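Local structure of ORF10 (Moritella marina, 6RIW) at residues Leu704-Gly709 and Leu953-Ile958; Gln737-Gly742 and Ser805-Glu810. The protein probably carries out carbon-chain condensation on acyl carrier proteins, forming the ketosynthase-chain length factor part of a polyunsaturated fatty acid synthase. All coordinates share one frame; numbering follows the deposited sequence.

Contact 1 of 2, residues Leu704-Gly709 and Leu953-Ile958; sequences LRQHYG and LKPQGI
Just after helix 699-706 of the second ketosynthase-like unit, the chain is covered by an irregular loop that follows helix 929-934, and His-707 and its neighbours meet Pro-955, Gln-956 and Ile-958. His-707 serves the contact with both backbone and ring. Its carbonyl O accepts from Ile-958 N at 2.8 Å, the donor standing nearly in line with the C=O bond. Its CG lies anti to the carbonyl carbon and beside the backbone N (chi1 -61°), and from there the ring reaches across the contact. On the ring, ND1 accepts from Gln-956 N at 3.0 Å, the donor only 11° out of plane, consistent with a proton on NE2. Lys-954 O lies at the same ring's edge, 3.3 Å from CE1, while Gln-956 NE2 stands over one face, toward the rim, with the amide plane turned 40° from the imidazole. The amide's OE1 is held by Ala-166 N and its NE2 by Thr-164 O, tying the loop to the first ketosynthase unit. An alanine in place of His-707 would probably leave Gln-956 N without its acceptor and open a gap beside Gln-956 CG. Water seals the neighbouring backbone: one molecule donates to Gln-706 O and accepts from Gly-957 N, both at 2.8 Å. Beyond it, Tyr-708, whose OH is hydrogen-bonded to Asp-167 OD1, lies side by side with Ile-958, its CE1 3.8 Å from Ile-958 CG2.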
loop_
_atom_site.group_PDB
_atom_site.type_symbol
_atom_site.label_atom_id
_atom_site.label_comp_id
_atom_site.label_asym_id
_atom_site.label_seq_id
_atom_site.Cartn_x
_atom_site.Cartn_y
_atom_site.Cartn_z
ATOM N N LEU A 704 2.754 9.366 15.889
ATOM C CA LEU A 704 3.271 8.018 15.673
ATOM C C LEU A 704 4.768 7.931 15.961
ATOM O O LEU A 704 5.226 7.024 16.671
ATOM C CB LEU A 704 2.977 7.584 14.228
ATOM C CG LEU A 704 3.629 6.262 13.801
ATOM C CD1 LEU A 704 3.172 5.121 14.735
ATOM C CD2 LEU A 704 3.311 5.935 12.345
ATOM N N ARG A 705 5.563 8.831 15.367
ATOM C CA ARG A 705 7.005 8.651 15.453
ATOM C C ARG A 705 7.533 8.975 16.829
ATOM O O ARG A 705 8.562 8.416 17.220
ATOM C CB ARG A 705 7.717 9.500 14.388
ATOM C CG ARG A 705 7.179 9.220 12.956
ATOM C CD ARG A 705 7.383 7.764 12.531
ATOM N NE ARG A 705 6.779 7.512 11.214
ATOM C CZ ARG A 705 6.904 6.379 10.524
ATOM N NH1 ARG A 705 7.633 5.361 10.998
ATOM N NH2 ARG A 705 6.292 6.266 9.344
ATOM N N GLN A 706 6.819 9.801 17.599
ATOM C CA GLN A 706 7.197 9.997 19.001
ATOM C C GLN A 706 7.215 8.692 19.786
ATOM O O GLN A 706 7.910 8.605 20.806
ATOM C CB GLN A 706 6.232 10.970 19.688
ATOM C CG GLN A 706 6.596 12.430 19.495
ATOM C CD GLN A 706 6.047 13.273 20.623
ATOM O OE1 GLN A 706 6.785 14.032 21.237
ATOM N NE2 GLN A 706 4.743 13.105 20.939
ATOM N N HIS A 707 6.424 7.691 19.375
ATOM C CA HIS A 707 6.451 6.394 20.048
ATOM C C HIS A 707 7.779 5.669 19.882
ATOM O O HIS A 707 8.071 4.779 20.681
ATOM C CB HIS A 707 5.327 5.464 19.548
ATOM C CG HIS A 707 3.948 5.992 19.788
ATOM N ND1 HIS A 707 3.530 6.429 21.024
ATOM C CD2 HIS A 707 2.895 6.168 18.948
ATOM C CE1 HIS A 707 2.276 6.847 20.942
ATOM N NE2 HIS A 707 1.870 6.713 19.691
ATOM N N TYR A 708 8.613 6.066 18.908
ATOM C CA TYR A 708 9.890 5.405 18.646
ATOM C C TYR A 708 11.099 6.186 19.128
ATOM O O TYR A 708 12.172 5.589 19.305
ATOM C CB TYR A 708 10.028 5.113 17.142
ATOM C CG TYR A 708 8.890 4.230 16.681
ATOM C CD1 TYR A 708 8.878 2.866 16.974
ATOM C CD2 TYR A 708 7.808 4.767 15.996
ATOM C CE1 TYR A 708 7.796 2.038 16.566
ATOM C CE2 TYR A 708 6.741 3.962 15.581
ATOM C CZ TYR A 708 6.738 2.606 15.874
ATOM O OH TYR A 708 5.668 1.848 15.438
ATOM N N GLY A 709 10.949 7.478 19.364
ATOM C CA GLY A 709 12.018 8.285 19.906
ATOM C C GLY A 709 11.634 9.752 19.923
ATOM O O GLY A 709 10.716 10.176 19.214
ATOM N N LEU A 953 -2.128 8.092 22.983
ATOM C CA LEU A 953 -1.302 9.166 22.441
ATOM C C LEU A 953 0.009 9.347 23.196
ATOM O O LEU A 953 0.965 9.896 22.635
ATOM C CB LEU A 953 -2.079 10.486 22.477
ATOM C CG LEU A 953 -3.399 10.567 21.725
ATOM C CD1 LEU A 953 -4.014 11.990 21.849
ATOM C CD2 LEU A 953 -3.205 10.178 20.271
ATOM N N LYS A 954 0.069 8.941 24.458
ATOM C CA LYS A 954 1.291 9.115 25.221
ATOM C C LYS A 954 2.434 8.364 24.537
ATOM O O LYS A 954 2.273 7.177 24.203
ATOM C CB LYS A 954 1.081 8.585 26.635
ATOM C CG LYS A 954 2.345 8.575 27.479
ATOM C CD LYS A 954 2.045 7.985 28.867
ATOM C CE LYS A 954 3.114 8.357 29.889
ATOM N NZ LYS A 954 4.196 7.346 29.927
ATOM N N PRO A 955 3.587 9.005 24.307
ATOM C CA PRO A 955 4.731 8.302 23.694
ATOM C C PRO A 955 5.032 6.962 24.357
ATOM O O PRO A 955 5.289 6.888 25.568
ATOM C CB PRO A 955 5.886 9.298 23.862
ATOM C CG PRO A 955 5.201 10.668 23.857
ATOM C CD PRO A 955 3.862 10.437 24.546
ATOM N N GLN A 956 4.978 5.887 23.563
ATOM C CA GLN A 956 4.966 4.528 24.105
ATOM C C GLN A 956 6.345 3.981 24.459
ATOM O O GLN A 956 6.418 2.944 25.128
ATOM C CB GLN A 956 4.272 3.576 23.119
ATOM C CG GLN A 956 2.780 3.844 23.050
ATOM C CD GLN A 956 2.053 2.937 22.066
ATOM O OE1 GLN A 956 2.569 1.906 21.650
ATOM N NE2 GLN A 956 0.830 3.316 21.713
ATOM N N GLY A 957 7.426 4.634 24.046
ATOM C CA GLY A 957 8.763 4.124 24.325
ATOM C C GLY A 957 9.089 2.807 23.657
ATOM O O GLY A 957 9.695 1.933 24.292
ATOM N N ILE A 958 8.701 2.639 22.389
ATOM C CA ILE A 958 8.908 1.366 21.704
ATOM C C ILE A 958 10.389 1.200 21.418
ATOM O O ILE A 958 11.039 2.108 20.894
ATOM C CB ILE A 958 8.102 1.301 20.396
ATOM C CG1 ILE A 958 6.607 1.511 20.654
ATOM C CG2 ILE A 958 8.338 -0.039 19.689
ATOM C CD1 ILE A 958 5.970 0.498 21.602
HETATM O O HOH W 1 8.623 6.981 22.969
HETATM O O HOH W 2 3.088 10.387 20.727
HETATM O O HOH W 3 12.641 2.885 18.712
#

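Contact 2 of 2, residues Gln737-Gly742 and Ser805-Glu810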
loop_
_atom_site.group_PDB
_atom_site.type_symbol
_atom_site.label_atom_id
_atom_site.label_comp_id
_atom_site.label_asym_id
_atom_site.label_seq_id
_atom_site.Cartn_x
_atom_site.Cartn_y
_atom_site.Cartn_z
ATOM N N GLN A 737 20.461 13.215 19.009
ATOM C CA GLN A 737 19.641 12.300 19.796
ATOM C C GLN A 737 18.148 12.435 19.533
ATOM O O GLN A 737 17.353 11.770 20.205
ATOM C CB GLN A 737 19.882 12.548 21.290
ATOM C CG GLN A 737 21.273 12.261 21.769
ATOM C CD GLN A 737 21.242 11.454 23.049
ATOM O OE1 GLN A 737 21.024 10.238 23.021
ATOM N NE2 GLN A 737 21.418 12.134 24.191
ATOM N N GLN A 738 17.740 13.309 18.615
ATOM C CA GLN A 738 16.331 13.548 18.322
ATOM C C GLN A 738 16.156 13.612 16.813
ATOM O O GLN A 738 17.076 14.025 16.094
ATOM C CB GLN A 738 15.832 14.870 18.960
ATOM C CG GLN A 738 15.940 14.872 20.478
ATOM C CD GLN A 738 15.588 16.200 21.105
ATOM O OE1 GLN A 738 15.723 17.264 20.486
ATOM N NE2 GLN A 738 15.145 16.148 22.354
ATOM N N TRP A 739 14.968 13.228 16.332
ATOM C CA TRP A 739 14.698 13.252 14.893
ATOM C C TRP A 739 14.062 14.583 14.480
ATOM O O TRP A 739 13.412 15.270 15.277
ATOM C CB TRP A 739 13.809 12.071 14.460
ATOM C CG TRP A 739 12.453 11.994 15.126
ATOM C CD1 TRP A 739 12.164 11.424 16.339
ATOM C CD2 TRP A 739 11.206 12.483 14.602
ATOM N NE1 TRP A 739 10.813 11.535 16.606
ATOM C CE2 TRP A 739 10.204 12.182 15.560
ATOM C CE3 TRP A 739 10.841 13.141 13.418
ATOM C CZ2 TRP A 739 8.868 12.536 15.379
ATOM C CZ3 TRP A 739 9.516 13.475 13.225
ATOM C CH2 TRP A 739 8.535 13.161 14.207
ATOM N N LEU A 740 14.290 14.962 13.223
ATOM C CA LEU A 740 13.814 16.240 12.698
ATOM C C LEU A 740 12.593 16.061 11.802
ATOM O O LEU A 740 12.554 15.161 10.948
ATOM C CB LEU A 740 14.932 16.930 11.904
ATOM C CG LEU A 740 16.152 17.366 12.709
ATOM C CD1 LEU A 740 17.379 17.452 11.773
ATOM C CD2 LEU A 740 15.827 18.720 13.350
ATOM N N VAL A 741 11.601 16.936 11.981
ATOM C CA VAL A 741 10.368 16.855 11.191
ATOM C C VAL A 741 10.629 17.351 9.771
ATOM O O VAL A 741 11.265 18.396 9.562
ATOM C CB VAL A 741 9.251 17.680 11.861
ATOM C CG1 VAL A 741 8.060 17.811 10.934
ATOM C CG2 VAL A 741 8.816 17.047 13.208
ATOM N N GLY A 742 10.147 16.596 8.782
ATOM C CA GLY A 742 10.180 17.054 7.402
ATOM C C GLY A 742 9.126 16.329 6.608
ATOM O O GLY A 742 8.597 15.306 7.051
ATOM N N SER A 805 18.930 9.075 11.162
ATOM C CA SER A 805 17.526 9.343 11.452
ATOM C C SER A 805 17.345 10.178 12.708
ATOM O O SER A 805 16.342 10.891 12.835
ATOM C CB SER A 805 16.777 8.024 11.630
ATOM O OG SER A 805 17.317 7.308 12.738
ATOM N N GLY A 806 18.261 10.066 13.667
ATOM C CA GLY A 806 18.030 10.689 14.954
ATOM C C GLY A 806 17.317 9.807 15.962
ATOM O O GLY A 806 17.102 10.246 17.101
ATOM N N PHE A 807 16.942 8.581 15.579
ATOM C CA PHE A 807 16.576 7.556 16.552
ATOM C C PHE A 807 17.856 6.895 17.039
ATOM O O PHE A 807 18.680 6.480 16.229
ATOM C CB PHE A 807 15.627 6.542 15.916
ATOM C CG PHE A 807 14.347 7.165 15.443
ATOM C CD1 PHE A 807 13.307 7.398 16.335
ATOM C CD2 PHE A 807 14.193 7.573 14.121
ATOM C CE1 PHE A 807 12.125 7.981 15.925
ATOM C CE2 PHE A 807 13.004 8.161 13.703
ATOM C CZ PHE A 807 11.967 8.373 14.621
ATOM N N SER A 808 18.033 6.815 18.364
ATOM C CA SER A 808 19.378 6.589 18.896
ATOM C C SER A 808 19.956 5.246 18.471
ATOM O O SER A 808 21.137 5.164 18.143
ATOM C CB SER A 808 19.394 6.725 20.426
ATOM O OG SER A 808 18.298 6.066 20.991
ATOM N N ALA A 809 19.158 4.179 18.472
ATOM C CA ALA A 809 19.724 2.883 18.117
ATOM C C ALA A 809 20.212 2.857 16.670
ATOM O O ALA A 809 21.202 2.180 16.354
ATOM C CB ALA A 809 18.707 1.766 18.355
ATOM N N GLU A 810 19.509 3.559 15.770
ATOM C CA GLU A 810 19.946 3.623 14.372
ATOM C C GLU A 810 21.206 4.463 14.227
ATOM O O GLU A 810 22.185 4.037 13.582
ATOM C CB GLU A 810 18.807 4.171 13.495
ATOM C CG GLU A 810 17.627 3.183 13.413
ATOM C CD GLU A 810 16.426 3.691 12.586
ATOM O OE1 GLU A 810 16.316 4.921 12.326
ATOM O OE2 GLU A 810 15.570 2.834 12.227
HETATM O O HOH W 4 16.000 13.345 11.596
#
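An aromatic offset stack, Trp-739 on Phe-807, makes this buried contact between the chain leading into strand 741-752 and the turn that starts helix 808-821. The five-membered ring of Trp-739 and the ring of Phe-807 have centroids 4.6 Å apart and planes inclined by only 18°. The overlap is partial: Phe-807 CZ sits over one face of the indole near its rim, 3.5 Å from Trp-739 CD1. Trp-739 CG lies between the backbone N and the carbonyl carbon (chi1 59°), and from there the indole runs alongside the Phe-807 ring. Close backbone packing accompanies the stack. Ser-805 O approaches Trp-739 CB to 3.2 Å, and a water links this same oxygen (2.8 Å) to Leu-740 N (2.9 Å), a bridge where no direct hydrogen bond spans the segments. Gly-806 passes so near that a beta carbon would collide with Gln-738 O and Trp-739 CA, and at its backbone angles a beta carbon would also press on the carbonyl O of Ser-805. The turn is braced from within, since Ser-805 OG accepts from Phe-807 N at 3.1 Å and donates to Glu-810 OE1 at 2.6 Å, meeting the anti lone pair of that carboxylate oxygen. Outside the pair, Phe-838 meets the Trp-739 ring edge-to-face. The Ser-805-Phe-807 bond closes an ST turn, with Phe-807 at the N-cap position; by sequence this turn probably corresponds to the His-Gly-Thr-Gly-Thr loop of ketosynthases, the link between a strand and a helix in the C-terminal half of the thiolase fold.

In the fold
The two contacts illustrate how chemistry follows place. Contact 2 is buried, packs within the second ketosynthase-like unit and relies on aromatic stacking, a glycine and an internally bonded turn. Contact 1 is only partly buried and holds a late, irregular chain by direct and water-mediated hydrogen bonds, though it buries more surface, 380 against 246 Å². Their centres are 12 Å apart, and they meet at the end of helix 699-706: Trp-739 NE1 probably donates to Gly-709 O at 2.9 Å, and Arg-705 CB packs on Trp-739 CZ2 at 3.4 Å. Along the chain, contact 2 is nested within the loop that contact 1 closes.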